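Local structure of uncharacterized ParM protein (Staphylococcus aureus, 3JS6) at residues N3-M7 against G334-K338; K19-F25 against L102-V107; L137-R141 against I152-V157. The protein probably assembles into actin-like filaments that segregate plasmid DNA into the daughter cells. All coordinates share one frame; numbering follows the deposited sequence.

Contact 1: residues N3-M7 against G334-K338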
loop_
_atom_site.group_PDB
_atom_site.type_symbol
_atom_site.label_atom_id
_atom_site.label_comp_id
_atom_site.label_asym_id
_atom_site.label_seq_id
_atom_site.Cartn_x
_atom_site.Cartn_y
_atom_site.Cartn_z
ATOM N N ASN A 3 20.577 17.200 -6.007
ATOM C CA ASN A 3 19.514 17.405 -5.027
ATOM C C ASN A 3 18.399 16.368 -5.304
ATOM O O ASN A 3 17.363 16.708 -5.877
ATOM C CB ASN A 3 18.980 18.823 -5.228
ATOM C CG ASN A 3 17.846 19.166 -4.299
ATOM O OD1 ASN A 3 17.059 20.081 -4.581
ATOM N ND2 ASN A 3 17.757 18.455 -3.176
ATOM N N VAL A 4 18.601 15.120 -4.887
ATOM C CA VAL A 4 17.622 14.066 -5.167
ATOM C C VAL A 4 16.857 13.529 -3.949
ATOM O O VAL A 4 17.437 13.229 -2.913
ATOM C CB VAL A 4 18.311 12.905 -5.885
ATOM C CG1 VAL A 4 17.304 11.850 -6.271
ATOM C CG2 VAL A 4 19.067 13.423 -7.125
ATOM N N TYR A 5 15.545 13.412 -4.096
ATOM C CA TYR A 5 14.670 12.917 -3.030
ATOM C C TYR A 5 14.147 11.527 -3.347
ATOM O O TYR A 5 14.122 11.127 -4.501
ATOM C CB TYR A 5 13.479 13.845 -2.865
ATOM C CG TYR A 5 13.846 15.219 -2.413
ATOM C CD1 TYR A 5 13.882 16.288 -3.316
ATOM C CD2 TYR A 5 14.174 15.464 -1.085
ATOM C CE1 TYR A 5 14.234 17.562 -2.894
ATOM C CE2 TYR A 5 14.529 16.730 -0.659
ATOM C CZ TYR A 5 14.557 17.774 -1.564
ATOM O OH TYR A 5 14.932 19.036 -1.138
ATOM N N VAL A 6 13.703 10.795 -2.327
ATOM C CA VAL A 6 13.192 9.463 -2.569
ATOM C C VAL A 6 11.682 9.423 -2.340
ATOM O O VAL A 6 11.211 9.776 -1.267
ATOM C CB VAL A 6 13.889 8.429 -1.645
ATOM C CG1 VAL A 6 13.181 7.077 -1.720
ATOM C CG2 VAL A 6 15.359 8.256 -2.085
HETATM N N MSE A 7 10.934 9.040 -3.368
HETATM C CA MSE A 7 9.478 8.914 -3.259
HETATM C C MSE A 7 9.163 7.431 -3.163
HETATM O O MSE A 7 9.595 6.659 -4.024
HETATM C CB MSE A 7 8.751 9.435 -4.489
HETATM C CG MSE A 7 8.701 10.952 -4.677
HETATM SE SE MSE A 7 7.599 11.361 -6.281
HETATM C CE MSE A 7 7.468 13.258 -6.104
ATOM N N GLY A 334 14.805 2.715 -2.367
ATOM C CA GLY A 334 14.895 3.989 -3.059
ATOM C C GLY A 334 16.168 4.732 -2.654
ATOM O O GLY A 334 16.784 5.396 -3.492
ATOM N N GLU A 335 16.553 4.625 -1.379
ATOM C CA GLU A 335 17.760 5.286 -0.870
ATOM C C GLU A 335 18.982 4.730 -1.579
ATOM O O GLU A 335 19.909 5.476 -1.932
ATOM C CB GLU A 335 17.920 5.054 0.632
ATOM C CG GLU A 335 16.881 5.759 1.513
ATOM C CD GLU A 335 17.046 7.272 1.537
ATOM O OE1 GLU A 335 16.235 7.944 2.215
ATOM O OE2 GLU A 335 17.980 7.794 0.886
ATOM N N LEU A 336 18.980 3.411 -1.767
ATOM C CA LEU A 336 20.079 2.745 -2.450
ATOM C C LEU A 336 20.082 3.166 -3.903
ATOM O O LEU A 336 21.145 3.367 -4.496
ATOM C CB LEU A 336 19.935 1.231 -2.352
ATOM C CG LEU A 336 20.154 0.661 -0.946
ATOM C CD1 LEU A 336 20.113 -0.846 -1.032
ATOM C CD2 LEU A 336 21.495 1.114 -0.385
ATOM N N LEU A 337 18.897 3.311 -4.494
ATOM C CA LEU A 337 18.849 3.738 -5.895
ATOM C C LEU A 337 19.349 5.190 -5.998
ATOM O O LEU A 337 20.000 5.577 -6.984
ATOM C CB LEU A 337 17.423 3.633 -6.455
ATOM C CG LEU A 337 17.283 3.916 -7.955
ATOM C CD1 LEU A 337 18.114 2.912 -8.753
ATOM C CD2 LEU A 337 15.836 3.835 -8.354
ATOM N N LYS A 338 19.045 5.990 -4.986
ATOM C CA LYS A 338 19.474 7.384 -4.955
ATOM C C LYS A 338 21.008 7.459 -4.912
ATOM O O LYS A 338 21.620 8.313 -5.553
ATOM C CB LYS A 338 18.889 8.092 -3.735
ATOM C CG LYS A 338 19.497 9.463 -3.445
ATOM C CD LYS A 338 18.845 10.093 -2.234
ATOM C CE LYS A 338 19.607 11.321 -1.773
ATOM N NZ LYS A 338 18.920 11.993 -0.651
#
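Strand 4-7 and helix 334-338 run nearly antiparallel, their axes 155° apart in direction and 8.2 Å apart at closest approach. Val6 lies against Gly334 and Val4 against Lys338. This is the sheet-and-helix packing of the actin-like fold: the C-terminal helix 325-342 packs on strands 4-11 and 111-120 of the large mixed sheet. Val6 carries most of the apolar contact. Its CG2 sits 3.5 Å from Gly334 O, and its CG1 lies 3.8 Å from Gly334 CA. The absence of a side chain on Gly334 lets the valine come right up to the helix backbone. CG2 of Val6 also touches Lys338 CB at 3.9 Å, while the carboxylate of Glu335 comes back over the same methyl because its chain bends at chi2 (-70°). Val6 also packs on Val115 of the neighbouring strand 111-120. On the other face of the strand Met7, a selenomethionine here, packs on Ile100 and Leu103 of helix 90-104. Lys338 reaches across to the strand, its chain extended beyond CG. Its CD passes 3.9 Å from Val6 CG2, and its NZ ends at Val4 O in a weak hydrogen bond of 3.0 Å.

Contact 2: residues K19-F25 against L102-V107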
loop_
_atom_site.group_PDB
_atom_site.type_symbol
_atom_site.label_atom_id
_atom_site.label_comp_id
_atom_site.label_asym_id
_atom_site.label_seq_id
_atom_site.Cartn_x
_atom_site.Cartn_y
_atom_site.Cartn_z
ATOM N N LYS A 19 5.143 8.283 0.703
ATOM C CA LYS A 19 6.035 8.842 1.716
ATOM C C LYS A 19 7.221 9.524 1.046
ATOM O O LYS A 19 7.765 9.013 0.070
ATOM C CB LYS A 19 6.518 7.733 2.665
ATOM C CG LYS A 19 7.399 8.195 3.825
ATOM C CD LYS A 19 7.730 7.042 4.770
ATOM C CE LYS A 19 8.484 7.547 6.010
ATOM N NZ LYS A 19 9.897 7.911 5.698
ATOM N N ILE A 20 7.582 10.699 1.545
ATOM C CA ILE A 20 8.748 11.413 1.049
ATOM C C ILE A 20 9.321 12.093 2.283
ATOM O O ILE A 20 8.608 12.779 3.003
ATOM C CB ILE A 20 8.407 12.439 -0.094
ATOM C CG1 ILE A 20 9.708 13.122 -0.560
ATOM C CG2 ILE A 20 7.368 13.450 0.359
ATOM C CD1 ILE A 20 9.598 13.857 -1.888
ATOM N N ASN A 21 10.614 11.873 2.535
ATOM C CA ASN A 21 11.251 12.420 3.716
ATOM C C ASN A 21 10.400 12.001 4.929
ATOM O O ASN A 21 10.100 10.814 5.083
ATOM C CB ASN A 21 11.385 13.943 3.584
ATOM C CG ASN A 21 12.242 14.346 2.366
ATOM O OD1 ASN A 21 13.228 13.686 2.037
ATOM N ND2 ASN A 21 11.871 15.436 1.712
ATOM N N ASP A 22 9.996 12.942 5.776
ATOM C CA ASP A 22 9.193 12.588 6.947
ATOM C C ASP A 22 7.703 12.796 6.722
ATOM O O ASP A 22 6.915 12.740 7.656
ATOM C CB ASP A 22 9.648 13.411 8.149
ATOM C CG ASP A 22 11.109 13.162 8.493
ATOM O OD1 ASP A 22 11.486 11.983 8.653
ATOM O OD2 ASP A 22 11.878 14.138 8.598
ATOM N N GLU A 23 7.327 13.026 5.471
ATOM C CA GLU A 23 5.935 13.277 5.107
ATOM C C GLU A 23 5.273 12.021 4.540
ATOM O O GLU A 23 5.894 11.268 3.786
ATOM C CB GLU A 23 5.903 14.394 4.058
ATOM C CG GLU A 23 5.551 15.799 4.541
ATOM C CD GLU A 23 6.056 16.154 5.934
ATOM O OE1 GLU A 23 7.282 16.354 6.128
ATOM O OE2 GLU A 23 5.201 16.242 6.841
ATOM N N LYS A 24 4.016 11.776 4.891
ATOM C CA LYS A 24 3.366 10.602 4.331
ATOM C C LYS A 24 1.878 10.810 4.182
ATOM O O LYS A 24 1.346 11.743 4.743
ATOM C CB LYS A 24 3.680 9.351 5.177
ATOM C CG LYS A 24 3.313 9.440 6.640
ATOM C CD LYS A 24 3.816 8.195 7.378
ATOM C CE LYS A 24 3.293 8.125 8.802
ATOM N NZ LYS A 24 3.622 6.821 9.459
ATOM N N PHE A 25 1.225 9.978 3.369
ATOM C CA PHE A 25 -0.220 10.073 3.185
ATOM C C PHE A 25 -0.826 8.721 2.877
ATOM O O PHE A 25 -0.134 7.823 2.407
ATOM C CB PHE A 25 -0.580 11.081 2.060
ATOM C CG PHE A 25 -0.313 10.578 0.655
ATOM C CD1 PHE A 25 -1.159 9.639 0.052
ATOM C CD2 PHE A 25 0.798 11.045 -0.063
ATOM C CE1 PHE A 25 -0.916 9.168 -1.236
ATOM C CE2 PHE A 25 1.061 10.587 -1.345
ATOM C CZ PHE A 25 0.200 9.641 -1.943
ATOM N N LEU A 102 1.401 14.939 -5.033
ATOM C CA LEU A 102 1.236 15.187 -3.595
ATOM C C LEU A 102 2.584 15.100 -2.892
ATOM O O LEU A 102 2.864 15.869 -1.978
ATOM C CB LEU A 102 0.299 14.164 -2.938
ATOM C CG LEU A 102 -1.172 14.485 -2.671
ATOM C CD1 LEU A 102 -1.737 13.352 -1.783
ATOM C CD2 LEU A 102 -1.340 15.858 -1.972
ATOM N N LEU A 103 3.401 14.134 -3.292
ATOM C CA LEU A 103 4.712 14.013 -2.683
ATOM C C LEU A 103 5.597 15.190 -3.119
ATOM O O LEU A 103 6.326 15.752 -2.289
ATOM C CB LEU A 103 5.365 12.676 -3.028
ATOM C CG LEU A 103 4.647 11.407 -2.500
ATOM C CD1 LEU A 103 5.502 10.166 -2.799
ATOM C CD2 LEU A 103 4.394 11.504 -0.984
ATOM N N ALA A 104 5.492 15.594 -4.389
ATOM C CA ALA A 104 6.291 16.713 -4.901
ATOM C C ALA A 104 5.973 18.003 -4.156
ATOM O O ALA A 104 6.861 18.821 -3.897
ATOM C CB ALA A 104 6.058 16.908 -6.435
ATOM N N ARG A 105 4.710 18.176 -3.784
ATOM C CA ARG A 105 4.308 19.380 -3.087
ATOM C C ARG A 105 5.003 19.497 -1.721
ATOM O O ARG A 105 5.077 20.579 -1.154
ATOM C CB ARG A 105 2.787 19.407 -2.899
ATOM C CG ARG A 105 2.239 20.793 -2.533
ATOM C CD ARG A 105 1.752 20.808 -1.091
ATOM N NE ARG A 105 0.679 19.835 -0.877
ATOM C CZ ARG A 105 -0.596 20.045 -1.187
ATOM N NH1 ARG A 105 -1.497 19.095 -0.962
ATOM N NH2 ARG A 105 -0.978 21.213 -1.697
ATOM N N GLU A 106 5.490 18.381 -1.192
ATOM C CA GLU A 106 6.179 18.406 0.102
ATOM C C GLU A 106 7.631 18.868 -0.020
ATOM O O GLU A 106 8.330 18.964 0.977
ATOM C CB GLU A 106 6.118 17.029 0.770
ATOM C CG GLU A 106 4.694 16.601 1.176
ATOM C CD GLU A 106 4.000 17.632 2.064
ATOM O OE1 GLU A 106 4.683 18.331 2.851
ATOM O OE2 GLU A 106 2.765 17.741 1.993
ATOM N N VAL A 107 8.085 19.150 -1.238
ATOM C CA VAL A 107 9.466 19.623 -1.446
ATOM C C VAL A 107 9.318 21.101 -1.767
ATOM O O VAL A 107 8.676 21.454 -2.745
ATOM C CB VAL A 107 10.155 18.946 -2.652
ATOM C CG1 VAL A 107 11.518 19.615 -2.888
ATOM C CG2 VAL A 107 10.327 17.423 -2.412
HETATM O O HOH W 1 9.373 16.302 2.485
#
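A beta hairpin of the actin-like fold packs on the C-terminal end of helix 90-104. Strands 15-20 and 23-33 are joined by a type II' turn from Ile20 to Glu23, and a type I turn from Ala104 to Val107 follows the helix. Ile20 fills the middle of the contact. Its CG2 meets Leu103 CD2 at 3.8 Å and also touches Glu106 CB, while its CD1 reaches Val107 CG2 at 3.7 Å. The extended CG1 branch, anti to the backbone N (chi1 -179°), carries CD1 that far. The Phe25 ring is held from two directions. Leu102 CD1 lies over one face, 3.8 Å from the ring centroid and 10° off the normal, a CH-pi contact. Leu103 CD2 meets the ring edge near its plane, 3.5 Å from Phe25 CE2. The outer side is polar. Glu23 and Glu106 cross at about a right angle, with Glu23 CG 3.2 Å from Glu106 OE1; Glu23 OE2 and Glu106 OE1, 4.5 Å apart, probably repel weakly. Lys19 NZ bonds Asn21 O in the turn and forms a salt bridge with Glu331. A water bridges the two turns: it accepts from Asn21 ND2 at 2.8 Å and donates to Glu106 O at 3.2 Å.

Contact 3: residues L137-R141 against I152-V157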
loop_
_atom_site.group_PDB
_atom_site.type_symbol
_atom_site.label_atom_id
_atom_site.label_comp_id
_atom_site.label_asym_id
_atom_site.label_seq_id
_atom_site.Cartn_x
_atom_site.Cartn_y
_atom_site.Cartn_z
ATOM N N LEU A 137 5.909 5.580 -14.637
ATOM C CA LEU A 137 6.697 6.215 -13.580
ATOM C C LEU A 137 7.922 6.995 -14.024
ATOM O O LEU A 137 8.176 8.112 -13.559
ATOM C CB LEU A 137 7.141 5.143 -12.588
ATOM C CG LEU A 137 5.992 4.389 -11.919
ATOM C CD1 LEU A 137 6.559 3.221 -11.078
ATOM C CD2 LEU A 137 5.181 5.358 -11.054
ATOM N N ASN A 138 8.677 6.405 -14.937
ATOM C CA ASN A 138 9.905 7.024 -15.390
ATOM C C ASN A 138 9.782 8.084 -16.465
ATOM O O ASN A 138 10.032 7.808 -17.638
ATOM C CB ASN A 138 10.878 5.955 -15.861
ATOM C CG ASN A 138 12.301 6.347 -15.619
ATOM O OD1 ASN A 138 12.638 7.524 -15.701
ATOM N ND2 ASN A 138 13.151 5.372 -15.311
ATOM N N LYS A 139 9.416 9.300 -16.050
ATOM C CA LYS A 139 9.293 10.431 -16.958
ATOM C C LYS A 139 9.193 11.739 -16.194
ATOM O O LYS A 139 8.846 11.761 -15.014
ATOM C CB LYS A 139 8.069 10.286 -17.874
ATOM C CG LYS A 139 6.729 10.366 -17.183
ATOM C CD LYS A 139 5.601 10.130 -18.183
ATOM C CE LYS A 139 4.261 9.948 -17.473
ATOM N NZ LYS A 139 3.176 9.639 -18.427
ATOM N N SER A 140 9.518 12.827 -16.874
ATOM C CA SER A 140 9.449 14.143 -16.278
ATOM C C SER A 140 8.045 14.654 -16.450
ATOM O O SER A 140 7.340 14.216 -17.349
ATOM C CB SER A 140 10.409 15.110 -16.987
ATOM O OG SER A 140 11.732 14.912 -16.530
ATOM N N ARG A 141 7.631 15.571 -15.578
ATOM C CA ARG A 141 6.304 16.140 -15.751
ATOM C C ARG A 141 6.108 17.400 -14.943
ATOM O O ARG A 141 6.745 17.592 -13.920
ATOM C CB ARG A 141 5.234 15.123 -15.376
ATOM C CG ARG A 141 5.199 14.691 -13.918
ATOM C CD ARG A 141 5.975 13.385 -13.762
ATOM N NE ARG A 141 5.071 12.245 -13.971
ATOM C CZ ARG A 141 5.318 10.971 -13.643
ATOM N NH1 ARG A 141 6.473 10.649 -13.066
ATOM N NH2 ARG A 141 4.409 10.025 -13.898
ATOM N N ILE A 152 8.860 17.982 -12.067
ATOM C CA ILE A 152 9.333 16.723 -11.507
ATOM C C ILE A 152 10.139 15.881 -12.475
ATOM O O ILE A 152 9.620 15.443 -13.510
ATOM C CB ILE A 152 8.141 15.875 -11.008
ATOM C CG1 ILE A 152 7.428 16.631 -9.882
ATOM C CG2 ILE A 152 8.623 14.498 -10.538
ATOM C CD1 ILE A 152 5.935 16.681 -10.027
ATOM N N ASN A 153 11.392 15.637 -12.146
ATOM C CA ASN A 153 12.265 14.799 -12.964
ATOM C C ASN A 153 12.514 13.471 -12.258
ATOM O O ASN A 153 12.831 13.451 -11.072
ATOM C CB ASN A 153 13.569 15.534 -13.280
ATOM C CG ASN A 153 13.341 16.826 -14.040
ATOM O OD1 ASN A 153 13.738 17.901 -13.589
ATOM N ND2 ASN A 153 12.717 16.722 -15.208
ATOM N N VAL A 154 12.372 12.366 -12.959
ATOM C CA VAL A 154 12.599 11.068 -12.345
ATOM C C VAL A 154 13.959 10.547 -12.808
ATOM O O VAL A 154 14.180 10.321 -14.003
ATOM C CB VAL A 154 11.492 10.072 -12.722
ATOM C CG1 VAL A 154 11.801 8.709 -12.123
ATOM C CG2 VAL A 154 10.136 10.577 -12.168
ATOM N N LYS A 155 14.850 10.345 -11.855
ATOM C CA LYS A 155 16.217 9.900 -12.140
ATOM C C LYS A 155 16.384 8.401 -12.087
ATOM O O LYS A 155 17.429 7.875 -12.486
ATOM C CB LYS A 155 17.170 10.539 -11.138
ATOM C CG LYS A 155 17.095 12.044 -11.126
ATOM C CD LYS A 155 17.280 12.606 -12.521
ATOM C CE LYS A 155 17.241 14.125 -12.501
ATOM N NZ LYS A 155 17.497 14.698 -13.864
ATOM N N GLY A 156 15.362 7.718 -11.572
ATOM C CA GLY A 156 15.429 6.271 -11.479
ATOM C C GLY A 156 14.150 5.697 -10.888
ATOM O O GLY A 156 13.414 6.405 -10.164
ATOM N N VAL A 157 13.889 4.428 -11.193
ATOM C CA VAL A 157 12.692 3.723 -10.705
ATOM C C VAL A 157 13.067 2.321 -10.246
ATOM O O VAL A 157 13.823 1.621 -10.909
ATOM C CB VAL A 157 11.610 3.602 -11.809
ATOM C CG1 VAL A 157 10.413 2.794 -11.292
ATOM C CG2 VAL A 157 11.154 5.000 -12.237
HETATM O O HOH W 2 12.740 10.087 -16.705
HETATM O O HOH W 3 12.714 12.747 -15.797
#
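Arg141 and Ile152 form an antiparallel hydrogen-bonded pair at the open end of the beta hairpin of strands 141-145 and 148-161, in the large sheet of the actin-like fold. Ile152 N gives a bond to Arg141 O at 2.8 Å, and Arg141 N one to Ile152 O at 2.9 Å. Before this pair the chain leaves helix 128-137 through an inverse gamma turn centred on Asn138. The tight part lies under that turn. Val154 CG2 fits against two backbone oxygens, 3.4 Å from Leu137 O and 3.3 Å from Lys139 O. The same methyl lies at the edge of the Arg141 guanidinium, in its plane, while Lys139 CG covers one face. The arginine chain bends at chi2 and chi3, which turns NH1 back into a weak bond with Leu137 O; NH2 makes a salt bridge with Glu97 of helix 90-104. At the helix end, Leu137 CD1 packs on Val157 CG1 at 3.9 Å. The looser side is wet. Ser140 and Asn153 meet by their polar ends, and one water joins Ser140 OG to Val154 N. A second links the turn to the strand, donating to Asn138 OD1 at 2.8 Å and to Val154 O at 3.1 Å.

Overall arrangement
All three contacts reach the same large mixed sheet of the actin-like fold. Contact 1 brings the C-terminal helix 325-342 onto it; contacts 2 and 3 pack helix 90-104 and the loop after helix 128-137 on it. The centre of contact 1 lies about 13 Å from the centre of contact 2 and about 12 Å from the centre of contact 3. The centres of contact 2 and contact 3 are about 16 Å apart. Each pair touches. Tyr5 CE1 meets Val107 CG1 at 3.4 Å, Leu337 CD2 meets Val157 N at 3.5 Å, and Ala104 CB meets Ile152 CD1 at 3.6 Å. Helix 90-104 touches strands of all three contacts, through Met7, Ile20 and Ile152. The protein is in its apo form, so no bound ligand marks a site near them.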